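Local structure of tartronic semialdehyde reductase (Salmonella typhimurium, 1YB4) at residues M4-I9 against H27-T32; Q71-L76 against K104-R109; G221-N226 against D278-V283. The protein catalyses the reversible NAD(P)H-dependent reduction of tartronate semialdehyde (2-hydroxy-3-oxopropanoate) to (R)-glycerate. All blocks are in the same frame, centred on the assembly; numbering follows the deposited sequence.

In the fold
All three contacts lie within one chain, and they differ in chemistry. Contacts 1 and 2 belong to the Rossmann-type NAD-binding region. Contact 1 joins two parallel strands by backbone bonds. Contact 2 sets two helices side by side through one phenylalanine and a looser group of charges. Contacts 1 and 2 share no strand or helix, but touch where Ile9 CG2 packs on Val75 CG1, 3.5 Å away. Contact 3 lies in the helical C-terminal region, across the chain's centre from both, and no atom of it comes nearer to them than about 21 Å. It is a buried contact built on an arginine-aspartate salt bridge. Contacts 1 and 2 are partly buried, with exposed residues in contact 1.

Contact 1: residues M4-I9 against H27-T32; sequences MKLGFI and HQLHVT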
loop_
_atom_site.group_PDB
_atom_site.type_symbol
_atom_site.label_atom_id
_atom_site.label_comp_id
_atom_site.label_asym_id
_atom_site.label_seq_id
_atom_site.Cartn_x
_atom_site.Cartn_y
_atom_site.Cartn_z
HETATM N N MSE A 4 -10.510 -48.148 5.076
HETATM C CA MSE A 4 -11.624 -48.776 5.864
HETATM C C MSE A 4 -12.969 -48.426 5.239
HETATM O O MSE A 4 -13.135 -48.484 4.019
HETATM C CB MSE A 4 -11.612 -48.259 7.306
HETATM C CG MSE A 4 -10.314 -48.477 8.069
HETATM SE SE MSE A 4 -10.400 -47.717 9.858
HETATM C CE MSE A 4 -8.910 -46.480 9.734
ATOM N N LYS A 5 -13.930 -48.092 6.099
ATOM C CA LYS A 5 -15.258 -47.668 5.667
ATOM C C LYS A 5 -15.225 -46.147 5.818
ATOM O O LYS A 5 -15.067 -45.620 6.931
ATOM C CB LYS A 5 -16.349 -48.270 6.556
ATOM C CG LYS A 5 -16.129 -48.106 8.052
ATOM C CD LYS A 5 -17.444 -48.247 8.828
ATOM C CE LYS A 5 -18.205 -49.535 8.487
ATOM N NZ LYS A 5 -17.500 -50.776 8.907
ATOM N N LEU A 6 -15.380 -45.447 4.696
ATOM C CA LEU A 6 -15.286 -43.992 4.683
ATOM C C LEU A 6 -16.582 -43.265 4.445
ATOM O O LEU A 6 -17.577 -43.872 4.066
ATOM C CB LEU A 6 -14.273 -43.565 3.618
ATOM C CG LEU A 6 -13.019 -44.441 3.492
ATOM C CD1 LEU A 6 -12.160 -43.947 2.331
ATOM C CD2 LEU A 6 -12.237 -44.434 4.807
ATOM N N GLY A 7 -16.539 -41.951 4.670
ATOM C CA GLY A 7 -17.689 -41.078 4.483
ATOM C C GLY A 7 -17.266 -39.745 3.878
ATOM O O GLY A 7 -16.216 -39.209 4.221
ATOM N N PHE A 8 -18.072 -39.213 2.963
ATOM C CA PHE A 8 -17.771 -37.944 2.297
ATOM C C PHE A 8 -18.976 -37.022 2.478
ATOM O O PHE A 8 -20.077 -37.337 2.036
ATOM C CB PHE A 8 -17.508 -38.170 0.801
ATOM C CG PHE A 8 -16.332 -37.388 0.267
ATOM C CD1 PHE A 8 -15.050 -37.929 0.288
ATOM C CD2 PHE A 8 -16.504 -36.102 -0.227
ATOM C CE1 PHE A 8 -13.960 -37.205 -0.174
ATOM C CE2 PHE A 8 -15.419 -35.370 -0.689
ATOM C CZ PHE A 8 -14.145 -35.923 -0.663
ATOM N N ILE A 9 -18.763 -35.877 3.119
ATOM C CA ILE A 9 -19.860 -34.952 3.390
ATOM C C ILE A 9 -19.969 -33.753 2.452
ATOM O O ILE A 9 -20.845 -32.912 2.618
ATOM C CB ILE A 9 -19.799 -34.470 4.862
ATOM C CG1 ILE A 9 -19.971 -35.675 5.776
ATOM C CG2 ILE A 9 -20.886 -33.452 5.160
ATOM C CD1 ILE A 9 -20.137 -35.322 7.230
ATOM N N HIS A 27 -12.897 -48.619 -1.948
ATOM C CA HIS A 27 -13.522 -48.238 -0.691
ATOM C C HIS A 27 -15.029 -48.057 -0.824
ATOM O O HIS A 27 -15.541 -47.729 -1.895
ATOM C CB HIS A 27 -12.875 -46.957 -0.163
ATOM C CG HIS A 27 -11.422 -47.114 0.144
ATOM N ND1 HIS A 27 -10.968 -47.810 1.243
ATOM C CD2 HIS A 27 -10.319 -46.740 -0.547
ATOM C CE1 HIS A 27 -9.647 -47.864 1.214
ATOM N NE2 HIS A 27 -9.229 -47.223 0.137
ATOM N N GLN A 28 -15.741 -48.301 0.268
ATOM C CA GLN A 28 -17.182 -48.137 0.260
ATOM C C GLN A 28 -17.443 -46.808 0.934
ATOM O O GLN A 28 -17.087 -46.605 2.095
ATOM C CB GLN A 28 -17.873 -49.264 1.031
ATOM C CG GLN A 28 -19.261 -49.585 0.490
ATOM C CD GLN A 28 -19.222 -50.228 -0.900
ATOM O OE1 GLN A 28 -18.654 -49.675 -1.854
ATOM N NE2 GLN A 28 -19.834 -51.404 -1.017
ATOM N N LEU A 29 -18.058 -45.899 0.193
ATOM C CA LEU A 29 -18.340 -44.578 0.704
ATOM C C LEU A 29 -19.801 -44.241 0.871
ATOM O O LEU A 29 -20.633 -44.535 0.011
ATOM C CB LEU A 29 -17.724 -43.524 -0.210
ATOM C CG LEU A 29 -16.283 -43.077 0.020
ATOM C CD1 LEU A 29 -15.334 -44.264 0.080
ATOM C CD2 LEU A 29 -15.907 -42.132 -1.105
ATOM N N HIS A 30 -20.104 -43.610 1.994
ATOM C CA HIS A 30 -21.448 -43.157 2.257
ATOM C C HIS A 30 -21.280 -41.654 2.097
ATOM O O HIS A 30 -20.655 -40.994 2.924
ATOM C CB HIS A 30 -21.871 -43.542 3.671
ATOM C CG HIS A 30 -22.335 -44.962 3.793
ATOM N ND1 HIS A 30 -23.607 -45.358 3.445
ATOM C CD2 HIS A 30 -21.704 -46.072 4.251
ATOM C CE1 HIS A 30 -23.743 -46.651 3.688
ATOM N NE2 HIS A 30 -22.604 -47.107 4.178
ATOM N N VAL A 31 -21.809 -41.132 0.996
ATOM C CA VAL A 31 -21.686 -39.720 0.677
ATOM C C VAL A 31 -22.955 -38.927 0.929
ATOM O O VAL A 31 -23.993 -39.490 1.262
ATOM C CB VAL A 31 -21.292 -39.534 -0.796
ATOM C CG1 VAL A 31 -20.126 -40.458 -1.132
ATOM C CG2 VAL A 31 -22.478 -39.812 -1.693
ATOM N N THR A 32 -22.852 -37.612 0.751
ATOM C CA THR A 32 -23.969 -36.689 0.943
ATOM C C THR A 32 -23.558 -35.287 0.506
ATOM O O THR A 32 -22.382 -34.941 0.552
ATOM C CB THR A 32 -24.396 -36.608 2.420
ATOM O OG1 THR A 32 -25.630 -35.893 2.514
ATOM C CG2 THR A 32 -23.355 -35.864 3.240
#
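Strands 5-8 and 28-31 run parallel, with Leu6 beside Leu29 and Gly7 beside His30, and their axes approach to 4.6 Å. Two backbone bonds carry the pairing. His30 N gives to Leu6 O at 3.3 Å, and Phe8 N gives to His30 O at 3.1 Å. Leu6 N to Gln28 O is a weak bond.

The Leu6 side chain carries most of the apolar contact. Its CB lies 3.8 Å from Leu29 CD1. Its CD1 touches that same methyl and reaches the His27 ring at CG, 3.9 Å away. Further along this face, Phe8 CB meets Val31 CG1 at 4.0 Å. Beyond the strands, Ile9 and Thr32 lie side by side and point the same way. Ile9 CG2 is anti to the backbone N, which sets it 3.9 Å from Thr32 CG2.

This beta-alpha-beta unit opens a Rossmann-type NAD-binding fold. Phe8 touches a glycine-rich turn of GxGxxG type, consistent with dinucleotide binding. Strand 28-31 is outermost within this chain, and strand 61-64 pairs with the other edge of strand 5-8. Helix 15-24 completes the unit and packs on Phe8 and Leu29 through Leu22. Helix 142-155 covers Leu6 and His27 through Leu151.

Contact 2: residues Q71-L76 against K104-R109; sequences QVEDVL and KRFAQR
The carboxylate of Glu73 faces two arginines across this contact, one for each oxygen. OE2 makes a long salt bridge with Arg109 NH2, 4.0 Å away. The two flat groups are turned 63° apart, so they do not lie flat against each other. OE1 has Arg105 nearby, but beyond salt-bridge range. Arg105 pairs instead with Glu102, although the place of its NH2 is less sure, and Arg109 also makes a cation-pi contact with Phe77. The two positive charges would probably favour an ionised Glu73.

Phe106 carries most of the contact and points its ring toward helix 69-77. Its CG is anti to the carbonyl carbon (chi1 -70°). Glu73 crosses the ring at about a right angle. Glu73 CB lies 3.3 Å from Phe106 CZ, and CG lies 3.5 Å from the same atom. The acid therefore lays its aliphatic part against the ring before its charged end reaches the arginines. The carboxylate plane stands 76° from the ring plane, and OE1 is 3.5 Å from CZ.

Val72 CG1 meets the ring at its edge, 3.7 Å from Phe106 CE2. Leu76 CD2 comes obliquely to the ring, 3.9 Å from Phe106 CD2. Arg105 has CE1 of Phe106 over one face of its guanidinium, offset toward the rim.

Leu76 also packs on strands 61-64 and 90-94 and on Tyr117 of strand 115-123. The two helix segments run nearly parallel, with their axes 11.3 Å from each other. Neighbouring parallel helices packed beside a parallel sheet are characteristic of the Rossmann-type fold, here in the NAD-binding region of the 6-phosphogluconate dehydrogenase type.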
loop_
_atom_site.group_PDB
_atom_site.type_symbol
_atom_site.label_atom_id
_atom_site.label_comp_id
_atom_site.label_asym_id
_atom_site.label_seq_id
_atom_site.Cartn_x
_atom_site.Cartn_y
_atom_site.Cartn_z
ATOM N N GLN A 71 -19.986 -23.309 7.049
ATOM C CA GLN A 71 -20.590 -24.549 6.553
ATOM C C GLN A 71 -19.860 -25.777 7.094
ATOM O O GLN A 71 -20.432 -26.872 7.156
ATOM C CB GLN A 71 -20.555 -24.612 5.040
ATOM C CG GLN A 71 -21.581 -23.763 4.351
ATOM C CD GLN A 71 -21.515 -23.949 2.856
ATOM O OE1 GLN A 71 -21.769 -25.043 2.341
ATOM N NE2 GLN A 71 -21.148 -22.888 2.145
ATOM N N VAL A 72 -18.594 -25.607 7.461
ATOM C CA VAL A 72 -17.838 -26.710 8.035
ATOM C C VAL A 72 -18.270 -26.831 9.498
ATOM O O VAL A 72 -18.254 -27.921 10.072
ATOM C CB VAL A 72 -16.310 -26.470 7.980
ATOM C CG1 VAL A 72 -15.604 -27.261 9.080
ATOM C CG2 VAL A 72 -15.775 -26.910 6.649
ATOM N N GLU A 73 -18.673 -25.714 10.097
ATOM C CA GLU A 73 -19.090 -25.731 11.495
ATOM C C GLU A 73 -20.457 -26.388 11.653
ATOM O O GLU A 73 -20.704 -27.102 12.627
ATOM C CB GLU A 73 -19.142 -24.314 12.061
ATOM C CG GLU A 73 -19.352 -24.286 13.563
ATOM C CD GLU A 73 -19.548 -22.884 14.110
ATOM O OE1 GLU A 73 -18.701 -22.003 13.824
ATOM O OE2 GLU A 73 -20.550 -22.672 14.833
ATOM N N ASP A 74 -21.338 -26.149 10.688
ATOM C CA ASP A 74 -22.674 -26.714 10.728
ATOM C C ASP A 74 -22.608 -28.213 10.456
ATOM O O ASP A 74 -23.337 -28.995 11.060
ATOM C CB ASP A 74 -23.563 -26.023 9.694
ATOM C CG ASP A 74 -25.038 -26.318 9.902
ATOM O OD1 ASP A 74 -25.839 -25.956 9.016
ATOM O OD2 ASP A 74 -25.396 -26.904 10.948
ATOM N N VAL A 75 -21.738 -28.620 9.538
ATOM C CA VAL A 75 -21.603 -30.038 9.245
ATOM C C VAL A 75 -21.152 -30.722 10.520
ATOM O O VAL A 75 -21.593 -31.820 10.847
ATOM C CB VAL A 75 -20.558 -30.306 8.148
ATOM C CG1 VAL A 75 -20.154 -31.775 8.159
ATOM C CG2 VAL A 75 -21.134 -29.942 6.795
ATOM N N LEU A 76 -20.266 -30.057 11.246
ATOM C CA LEU A 76 -19.757 -30.608 12.485
ATOM C C LEU A 76 -20.772 -30.560 13.615
ATOM O O LEU A 76 -21.138 -31.594 14.172
ATOM C CB LEU A 76 -18.482 -29.871 12.899
ATOM C CG LEU A 76 -17.124 -30.551 12.662
ATOM C CD1 LEU A 76 -17.254 -31.713 11.697
ATOM C CD2 LEU A 76 -16.131 -29.516 12.138
ATOM N N LYS A 104 -8.945 -24.568 15.001
ATOM C CA LYS A 104 -8.388 -24.853 16.313
ATOM C C LYS A 104 -9.496 -25.281 17.262
ATOM O O LYS A 104 -9.363 -26.291 17.950
ATOM C CB LYS A 104 -7.688 -23.616 16.883
ATOM C CG LYS A 104 -6.407 -23.188 16.157
ATOM C CD LYS A 104 -5.173 -23.932 16.665
ATOM C CE LYS A 104 -3.888 -23.388 16.035
ATOM N NZ LYS A 104 -3.598 -21.974 16.414
ATOM N N ARG A 105 -10.596 -24.535 17.295
ATOM C CA ARG A 105 -11.668 -24.901 18.211
ATOM C C ARG A 105 -12.610 -26.001 17.722
ATOM O O ARG A 105 -13.194 -26.716 18.530
ATOM C CB ARG A 105 -12.460 -23.668 18.658
ATOM C CG ARG A 105 -13.415 -23.090 17.651
ATOM C CD ARG A 105 -14.421 -22.185 18.364
ATOM N NE ARG A 105 -15.312 -21.494 17.439
ATOM C CZ ARG A 105 -14.929 -20.526 16.610
ATOM N NH1 ARG A 105 -13.661 -20.125 16.586
ATOM N NH2 ARG A 105 -15.821 -19.957 15.808
ATOM N N PHE A 106 -12.767 -26.154 16.414
ATOM C CA PHE A 106 -13.621 -27.230 15.913
ATOM C C PHE A 106 -12.957 -28.536 16.345
ATOM O O PHE A 106 -13.608 -29.460 16.847
ATOM C CB PHE A 106 -13.706 -27.195 14.383
ATOM C CG PHE A 106 -14.482 -26.029 13.835
ATOM C CD1 PHE A 106 -14.999 -25.049 14.679
ATOM C CD2 PHE A 106 -14.701 -25.915 12.462
ATOM C CE1 PHE A 106 -15.722 -23.970 14.162
ATOM C CE2 PHE A 106 -15.422 -24.841 11.933
ATOM C CZ PHE A 106 -15.934 -23.865 12.786
ATOM N N ALA A 107 -11.640 -28.584 16.154
ATOM C CA ALA A 107 -10.828 -29.742 16.492
ATOM C C ALA A 107 -10.996 -30.168 17.941
ATOM O O ALA A 107 -11.443 -31.282 18.206
ATOM C CB ALA A 107 -9.351 -29.456 16.202
ATOM N N GLN A 108 -10.649 -29.295 18.882
ATOM C CA GLN A 108 -10.769 -29.675 20.286
ATOM C C GLN A 108 -12.206 -29.992 20.685
ATOM O O GLN A 108 -12.429 -30.721 21.647
ATOM C CB GLN A 108 -10.178 -28.606 21.208
ATOM C CG GLN A 108 -10.940 -27.311 21.279
ATOM C CD GLN A 108 -10.249 -26.309 22.190
ATOM O OE1 GLN A 108 -9.940 -26.618 23.346
ATOM N NE2 GLN A 108 -10.002 -25.101 21.677
ATOM N N ARG A 109 -13.180 -29.454 19.952
ATOM C CA ARG A 109 -14.572 -29.753 20.258
ATOM C C ARG A 109 -14.780 -31.214 19.916
ATOM O O ARG A 109 -15.229 -31.997 20.744
ATOM C CB ARG A 109 -15.532 -28.907 19.427
ATOM C CG ARG A 109 -15.871 -27.562 20.026
ATOM C CD ARG A 109 -17.302 -27.190 19.670
ATOM N NE ARG A 109 -17.416 -25.871 19.051
ATOM C CZ ARG A 109 -18.526 -25.423 18.478
ATOM N NH1 ARG A 109 -19.609 -26.192 18.447
ATOM N NH2 ARG A 109 -18.556 -24.213 17.936
#

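Contact 3: residues G221-N226 against D278-V283; sequences GERMIN and DHSAMV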
loop_
_atom_site.group_PDB
_atom_site.type_symbol
_atom_site.label_atom_id
_atom_site.label_comp_id
_atom_site.label_asym_id
_atom_site.label_seq_id
_atom_site.Cartn_x
_atom_site.Cartn_y
_atom_site.Cartn_z
ATOM N N GLY A 221 4.360 -16.460 -15.425
ATOM C CA GLY A 221 5.036 -15.469 -16.241
ATOM C C GLY A 221 4.644 -15.705 -17.685
ATOM O O GLY A 221 4.202 -14.804 -18.394
ATOM N N GLU A 222 4.791 -16.953 -18.109
ATOM C CA GLU A 222 4.458 -17.369 -19.467
ATOM C C GLU A 222 2.989 -17.054 -19.794
ATOM O O GLU A 222 2.682 -16.499 -20.850
ATOM C CB GLU A 222 4.731 -18.873 -19.610
ATOM C CG GLU A 222 4.692 -19.413 -21.032
ATOM C CD GLU A 222 6.001 -19.199 -21.779
ATOM O OE1 GLU A 222 6.395 -18.026 -21.986
ATOM O OE2 GLU A 222 6.636 -20.211 -22.157
ATOM N N ARG A 223 2.089 -17.403 -18.878
ATOM C CA ARG A 223 0.673 -17.153 -19.074
ATOM C C ARG A 223 0.360 -15.685 -19.364
ATOM O O ARG A 223 -0.589 -15.379 -20.087
ATOM C CB ARG A 223 -0.122 -17.617 -17.847
ATOM C CG ARG A 223 -0.221 -19.120 -17.684
ATOM C CD ARG A 223 -0.907 -19.505 -16.369
ATOM N NE ARG A 223 -0.860 -20.947 -16.117
ATOM C CZ ARG A 223 -1.349 -21.550 -15.034
ATOM N NH1 ARG A 223 -1.935 -20.844 -14.076
ATOM N NH2 ARG A 223 -1.241 -22.868 -14.903
HETATM N N MSE A 224 1.170 -14.782 -18.814
HETATM C CA MSE A 224 0.965 -13.348 -19.003
HETATM C C MSE A 224 1.417 -12.865 -20.366
HETATM O O MSE A 224 0.790 -11.985 -20.968
HETATM C CB MSE A 224 1.707 -12.558 -17.918
HETATM C CG MSE A 224 1.168 -12.738 -16.493
HETATM SE SE MSE A 224 2.291 -11.872 -15.124
HETATM C CE MSE A 224 2.026 -13.142 -13.669
ATOM N N ILE A 225 2.516 -13.438 -20.844
ATOM C CA ILE A 225 3.078 -13.068 -22.137
ATOM C C ILE A 225 2.228 -13.553 -23.310
ATOM O O ILE A 225 1.900 -12.788 -24.218
ATOM C CB ILE A 225 4.503 -13.634 -22.296
ATOM C CG1 ILE A 225 5.403 -13.117 -21.155
ATOM C CG2 ILE A 225 5.062 -13.235 -23.653
ATOM C CD1 ILE A 225 6.876 -13.558 -21.230
ATOM N N ASN A 226 1.861 -14.826 -23.284
ATOM C CA ASN A 226 1.066 -15.375 -24.365
ATOM C C ASN A 226 -0.416 -15.078 -24.199
ATOM O O ASN A 226 -1.240 -15.602 -24.943
ATOM C CB ASN A 226 1.303 -16.883 -24.468
ATOM C CG ASN A 226 2.783 -17.229 -24.558
ATOM O OD1 ASN A 226 3.564 -16.507 -25.192
ATOM N ND2 ASN A 226 3.175 -18.340 -23.937
ATOM N N ASP A 278 -7.816 -16.920 -14.916
ATOM C CA ASP A 278 -6.720 -17.486 -14.143
ATOM C C ASP A 278 -6.075 -16.349 -13.352
ATOM O O ASP A 278 -5.895 -15.258 -13.885
ATOM C CB ASP A 278 -5.691 -18.098 -15.085
ATOM C CG ASP A 278 -4.556 -18.751 -14.347
ATOM O OD1 ASP A 278 -4.809 -19.759 -13.659
ATOM O OD2 ASP A 278 -3.410 -18.256 -14.446
ATOM N N HIS A 279 -5.715 -16.590 -12.092
ATOM C CA HIS A 279 -5.135 -15.512 -11.308
ATOM C C HIS A 279 -3.885 -14.895 -11.925
ATOM O O HIS A 279 -3.340 -13.915 -11.398
ATOM C CB HIS A 279 -4.874 -15.952 -9.862
ATOM C CG HIS A 279 -4.106 -17.228 -9.731
ATOM N ND1 HIS A 279 -3.839 -17.804 -8.508
ATOM C CD2 HIS A 279 -3.507 -18.013 -10.655
ATOM C CE1 HIS A 279 -3.102 -18.886 -8.682
ATOM N NE2 HIS A 279 -2.886 -19.036 -9.977
ATOM N N SER A 280 -3.433 -15.455 -13.047
ATOM C CA SER A 280 -2.278 -14.899 -13.736
ATOM C C SER A 280 -2.805 -13.647 -14.438
ATOM O O SER A 280 -2.043 -12.785 -14.877
ATOM C CB SER A 280 -1.716 -15.900 -14.757
ATOM O OG SER A 280 -2.701 -16.281 -15.702
ATOM N N ALA A 281 -4.126 -13.553 -14.520
ATOM C CA ALA A 281 -4.790 -12.411 -15.128
ATOM C C ALA A 281 -4.544 -11.138 -14.306
ATOM O O ALA A 281 -4.922 -10.028 -14.700
ATOM C CB ALA A 281 -6.269 -12.687 -15.232
HETATM N N MSE A 282 -3.926 -11.327 -13.150
HETATM C CA MSE A 282 -3.573 -10.241 -12.252
HETATM C C MSE A 282 -2.883 -9.129 -13.019
HETATM O O MSE A 282 -3.150 -7.954 -12.793
HETATM C CB MSE A 282 -2.620 -10.770 -11.170
HETATM C CG MSE A 282 -1.838 -9.720 -10.395
HETATM SE SE MSE A 282 -2.946 -8.718 -9.181
HETATM C CE MSE A 282 -2.964 -7.062 -10.101
ATOM N N VAL A 283 -1.999 -9.518 -13.933
ATOM C CA VAL A 283 -1.211 -8.578 -14.717
ATOM C C VAL A 283 -2.035 -7.495 -15.372
ATOM O O VAL A 283 -1.571 -6.367 -15.563
ATOM C CB VAL A 283 -0.373 -9.326 -15.796
ATOM C CG1 VAL A 283 -1.290 -10.046 -16.761
ATOM C CG2 VAL A 283 0.549 -8.349 -16.530
#
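The polar part of this contact is a salt bridge between Arg223 and Asp278. Arg223 NH1 gives a hydrogen bond to Asp278 OD2 at 3.0 Å, with an angle of 143° at the hydrogen. The donor comes from the syn side of the carboxylate, 30° out of its plane. The two side chains cross at about a right angle, with their flat groups 74° apart. NH1 is the nitrogen that meets the acid, and it also lies 3.1 Å from Asp278 OD1. The arginine chain is extended from CG to NE, which brings NE out towards the acid.

The same OD2 serves its own segment. The OG of Ser280 also points to it, at a modelled distance too short to be trusted. OD2 also accepts from Ser280 N in an Asx turn, although the place of that nitrogen is less sure. The other oxygen, OD1, takes a weak hydrogen bond from the backbone N of Phe233. The buried carboxylate thus has partners on both oxygens.

Van der Waals contacts fill in beside the bridge. Arg223 CB lies 3.6 Å from Ser280 OG, and CD is 3.4 Å from Asp278 OD2. The aliphatic stem of the arginine thus runs past the serine.

The apolar part is carried by Met224, a selenomethionine here. Its CG touches Val283 CG1 at 3.7 Å, and SE lies 3.7 Å from Val283 CB. The two side chains cross obliquely. CG also rests on the backbone, 3.6 Å from Ser280 O.

The contact lies in the helical C-terminal region of this 3-hydroxyisobutyrate dehydrogenase-related enzyme. It joins the last turn of helix 215-225 to the loop that leads from helix 257-271 into helix 283-290. Helix 167-195 lies against both parts, meeting Met224 at Ser187 and His279 at Val179 and Ile183. Phe229, in a loop, packs on Ser280 and Val283.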